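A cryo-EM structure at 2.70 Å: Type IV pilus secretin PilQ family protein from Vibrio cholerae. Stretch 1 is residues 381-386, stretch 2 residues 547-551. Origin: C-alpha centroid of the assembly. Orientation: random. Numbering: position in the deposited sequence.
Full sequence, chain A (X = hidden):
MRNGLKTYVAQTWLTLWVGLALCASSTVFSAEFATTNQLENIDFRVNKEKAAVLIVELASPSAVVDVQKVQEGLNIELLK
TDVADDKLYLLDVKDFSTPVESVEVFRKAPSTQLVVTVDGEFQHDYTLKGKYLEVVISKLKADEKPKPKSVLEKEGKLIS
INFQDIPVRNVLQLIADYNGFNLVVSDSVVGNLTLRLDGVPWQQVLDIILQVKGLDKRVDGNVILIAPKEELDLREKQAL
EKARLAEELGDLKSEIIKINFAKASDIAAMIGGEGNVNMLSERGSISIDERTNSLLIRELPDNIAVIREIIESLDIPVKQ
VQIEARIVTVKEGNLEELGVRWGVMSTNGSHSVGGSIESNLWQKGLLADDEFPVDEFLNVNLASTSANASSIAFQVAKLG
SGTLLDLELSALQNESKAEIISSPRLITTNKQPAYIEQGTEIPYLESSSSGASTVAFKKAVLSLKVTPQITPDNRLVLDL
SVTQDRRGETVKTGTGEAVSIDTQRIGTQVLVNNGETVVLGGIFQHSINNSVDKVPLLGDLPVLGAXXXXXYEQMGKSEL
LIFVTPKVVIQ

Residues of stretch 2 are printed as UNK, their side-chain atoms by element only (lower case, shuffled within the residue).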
ATOM      1  N   ASN A 381     -50.271 -50.687   8.191  1.00 82.83           N
ATOM      2  CA  ASN A 381     -48.964 -50.527   8.831  1.00 82.83           C
ATOM      3  C   ASN A 381     -48.866 -49.122   9.423  1.00 82.83           C
ATOM      4  O   ASN A 381     -48.287 -48.229   8.811  1.00 82.83           O
ATOM      5  CB  ASN A 381     -47.865 -50.789   7.813  1.00 82.83           C
ATOM      6  CG  ASN A 381     -46.508 -50.929   8.441  1.00 82.83           C
ATOM      7  OD1 ASN A 381     -46.377 -51.387   9.569  1.00 82.83           O
ATOM      8  ND2 ASN A 381     -45.483 -50.526   7.716  1.00 82.83           N
ATOM      9  N   LEU A 382     -49.387 -48.935  10.635  1.00 80.97           N
ATOM     10  CA  LEU A 382     -49.459 -47.638  11.290  1.00 80.97           C
ATOM     11  C   LEU A 382     -48.938 -47.748  12.711  1.00 80.97           C
ATOM     12  O   LEU A 382     -49.606 -47.382  13.678  1.00 80.97           O
ATOM     13  CB  LEU A 382     -50.886 -47.110  11.259  1.00 80.97           C
ATOM     14  CG  LEU A 382     -51.445 -46.881   9.856  1.00 80.97           C
ATOM     15  CD1 LEU A 382     -52.868 -46.419   9.909  1.00 80.97           C
ATOM     16  CD2 LEU A 382     -50.599 -45.886   9.102  1.00 80.97           C
ATOM     17  N   ALA A 383     -47.747 -48.317  12.859  1.00 82.35           N
ATOM     18  CA  ALA A 383     -47.185 -48.560  14.176  1.00 82.35           C
ATOM     19  C   ALA A 383     -46.759 -47.261  14.849  1.00 82.35           C
ATOM     20  O   ALA A 383     -46.276 -46.330  14.204  1.00 82.35           O
ATOM     21  CB  ALA A 383     -45.984 -49.495  14.078  1.00 82.35           C
ATOM     22  N   SER A 384     -46.928 -47.220  16.168  1.00 83.29           N
ATOM     23  CA  SER A 384     -46.431 -46.106  16.964  1.00 83.29           C
ATOM     24  C   SER A 384     -44.916 -46.022  16.861  1.00 83.29           C
ATOM     25  O   SER A 384     -44.203 -46.943  17.262  1.00 83.29           O
ATOM     26  CB  SER A 384     -46.852 -46.272  18.420  1.00 83.29           C
ATOM     27  OG  SER A 384     -46.012 -45.530  19.276  1.00 83.29           O
ATOM     28  N   THR A 385     -44.428 -44.907  16.332  1.00 87.91           N
ATOM     29  CA  THR A 385     -43.016 -44.732  16.003  1.00 87.91           C
ATOM     30  C   THR A 385     -42.318 -44.000  17.142  1.00 87.91           C
ATOM     31  O   THR A 385     -42.348 -42.769  17.212  1.00 87.91           O
ATOM     32  CB  THR A 385     -42.864 -43.972  14.689  1.00 87.91           C
ATOM     33  OG1 THR A 385     -43.497 -42.692  14.803  1.00 87.91           O
ATOM     34  CG2 THR A 385     -43.496 -44.751  13.547  1.00 87.91           C
ATOM     35  N   SER A 386     -41.678 -44.758  18.020  1.00 87.92           N
ATOM     36  CA  SER A 386     -40.935 -44.216  19.153  1.00 87.92           C
ATOM     37  C   SER A 386     -39.957 -45.289  19.603  1.00 87.92           C
ATOM     38  O   SER A 386     -39.922 -46.392  19.053  1.00 87.92           O
ATOM     39  CB  SER A 386     -41.859 -43.796  20.293  1.00 87.92           C
ATOM     40  OG  SER A 386     -42.840 -42.883  19.847  1.00 87.92           O
ATOM     41  N   UNK A 547     -58.858 -49.684  15.093  1.00 88.51           N
ATOM     42  CA  UNK A 547     -58.053 -50.680  14.408  1.00 88.51           C
ATOM     43  C   UNK A 547     -57.502 -50.189  13.081  1.00 88.51           C
ATOM     44  O   UNK A 547     -56.753 -50.926  12.435  1.00 88.51           O
ATOM     45  c   UNK A 547     -59.375 -52.783  15.353  1.00 88.51           C
ATOM     46  c   UNK A 547     -60.294 -53.912  14.924  1.00 88.51           C
ATOM     47  c   UNK A 547     -58.879 -51.947  14.168  1.00 88.51           C
ATOM     48  c   UNK A 547     -58.183 -53.332  16.108  1.00 88.51           C
ATOM     49  N   UNK A 548     -57.841 -48.971  12.663  1.00 86.42           N
ATOM     50  CA  UNK A 548     -57.536 -48.489  11.321  1.00 86.42           C
ATOM     51  C   UNK A 548     -56.897 -47.108  11.339  1.00 86.42           C
ATOM     52  O   UNK A 548     -57.041 -46.343  10.388  1.00 86.42           O
ATOM     53  c   UNK A 548     -59.512 -51.820   8.961  1.00 86.42           C
ATOM     54  c   UNK A 548     -60.571 -52.240   9.726  1.00 86.42           C
ATOM     55  c   UNK A 548     -58.795 -48.446  10.461  1.00 86.42           C
ATOM     56  c   UNK A 548     -60.485 -50.217  10.966  1.00 86.42           C
ATOM     57  c   UNK A 548     -58.939 -50.598   9.200  1.00 86.42           C
ATOM     58  c   UNK A 548     -59.412 -49.783  10.210  1.00 86.42           C
ATOM     59  c   UNK A 548     -61.055 -51.438  10.731  1.00 86.42           C
ATOM     60  N   UNK A 549     -56.173 -46.752  12.394  1.00 82.47           N
ATOM     61  CA  UNK A 549     -55.689 -45.380  12.488  1.00 82.47           C
ATOM     62  C   UNK A 549     -54.547 -45.299  13.485  1.00 82.47           C
ATOM     63  O   UNK A 549     -54.476 -46.074  14.439  1.00 82.47           O
ATOM     64  c   UNK A 549     -57.196 -44.536  14.331  1.00 82.47           C
ATOM     65  n   UNK A 549     -58.909 -44.029  15.971  1.00 82.47           N
ATOM     66  c   UNK A 549     -60.147 -43.870  16.415  1.00 82.47           C
ATOM     67  c   UNK A 549     -58.518 -43.894  14.580  1.00 82.47           C
ATOM     68  c   UNK A 549     -56.808 -44.430  12.896  1.00 82.47           C
ATOM     69  n   UNK A 549     -61.123 -43.578  15.575  1.00 82.47           N
ATOM     70  n   UNK A 549     -60.407 -44.014  17.701  1.00 82.47           N
ATOM     71  N   UNK A 550     -53.662 -44.332  13.258  1.00 78.68           N
ATOM     72  CA  UNK A 550     -52.650 -43.946  14.231  1.00 78.68           C
ATOM     73  C   UNK A 550     -52.931 -42.525  14.678  1.00 78.68           C
ATOM     74  O   UNK A 550     -53.257 -41.665  13.855  1.00 78.68           O
ATOM     75  c   UNK A 550     -51.240 -44.045  13.662  1.00 78.68           C
ATOM     76  c   UNK A 550     -47.562 -43.749  11.997  1.00 78.68           C
ATOM     77  c   UNK A 550     -50.188 -43.498  14.590  1.00 78.68           C
ATOM     78  n   UNK A 550     -46.680 -44.619  12.453  1.00 78.68           N
ATOM     79  n   UNK A 550     -47.436 -43.265  10.775  1.00 78.68           N
ATOM     80  c   UNK A 550     -48.804 -43.835  14.112  1.00 78.68           C
ATOM     81  n   UNK A 550     -48.576 -43.365  12.758  1.00 78.68           N
ATOM     82  N   UNK A 551     -52.808 -42.293  15.979  1.00 76.75           N
ATOM     83  CA  UNK A 551     -53.151 -41.043  16.635  1.00 76.75           C
ATOM     84  C   UNK A 551     -51.972 -40.540  17.461  1.00 76.75           C
ATOM     85  O   UNK A 551     -51.319 -41.310  18.172  1.00 76.75           O
ATOM     86  c   UNK A 551     -54.383 -41.236  17.523  1.00 76.75           C
ATOM     87  c   UNK A 551     -55.594 -41.628  16.715  1.00 76.75           C
ATOM     88  o   UNK A 551     -54.115 -42.243  18.502  1.00 76.75           O
TER

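Position 547 carries four side-chain carbons and no heteroatom. The chain runs through two carbons and forks at the second. The nearest of these atoms, CB, is 9.2 Å from Leu382 CD1, so the identification rests on connectivity alone: a fork at the second carbon marks Leu547.

Position 548 has seven side-chain carbons, one linking carbon followed by a closed ring of six. With no oxygen on the ring, tyrosine is excluded, and the residue is Phe548. Its CA-to-CB bond points away from stretch 1, and the nearest side-chain approach is Phe548 CB to Leu382 CD1, 6.3 Å. The backbone makes the contact instead, its O lying 4.2 Å from Leu382 CD1.

Position 549 shows three carbons, a nitrogen, and then a carbon bearing two further nitrogens. That terminal planar group is a guanidinium, which identifies Arg549. Its CB also points away, and the side chain extends with chi2 and chi3 both t, its nearest approach being Arg549 CB to Leu382 CD1, 5.3 Å. Here too the main chain is what touches: CA of Arg549 sits 4.0 Å from Leu382 CD1.

Position 550 repeats the same atom set, three carbons, one nitrogen and a carbon with two nitrogens, but its CA-to-CB bond points toward stretch 1. Its CB packs 3.9 Å from Leu382 CB, and a terminal nitrogen reaches 2.5 Å from Ala383 O. The residue is Arg550. Chi1 and chi2 are t, while chi3 turns to 56° (p).

Position 551 has one carbon carrying one oxygen and one further carbon, the beta-branched pattern of Thr551. Thr551 OG1 is still 8.3 Å from Ser384 CB, so the side chain takes no part in the contact.

The contact therefore centres on Arg550, which has 105 Å² covered by stretch 1, and on Leu382, with 81 Å² covered by stretch 2. Their CA atoms are 5.7 Å apart, and the touching segments run in nearly the same direction, 19° apart. The aliphatic part of the arginine follows the stretch 1 backbone, with Arg550 CD 3.7 Å from Leu382 O. Beyond it, Arg550 NH1 donates a very short hydrogen bond to Ala383 O, 2.5 Å with an N-H...O angle of 137°; this acceptor lies at the guanidinium edge, near its plane, whereas Leu382 CA lies over one face. Thr385 CG2 adds a contact 3.4 Å from Arg550 NH1. Arg550 NH2 is hydrogen-bonded elsewhere in the structure.

Stretch 2 547-551: LFRRT
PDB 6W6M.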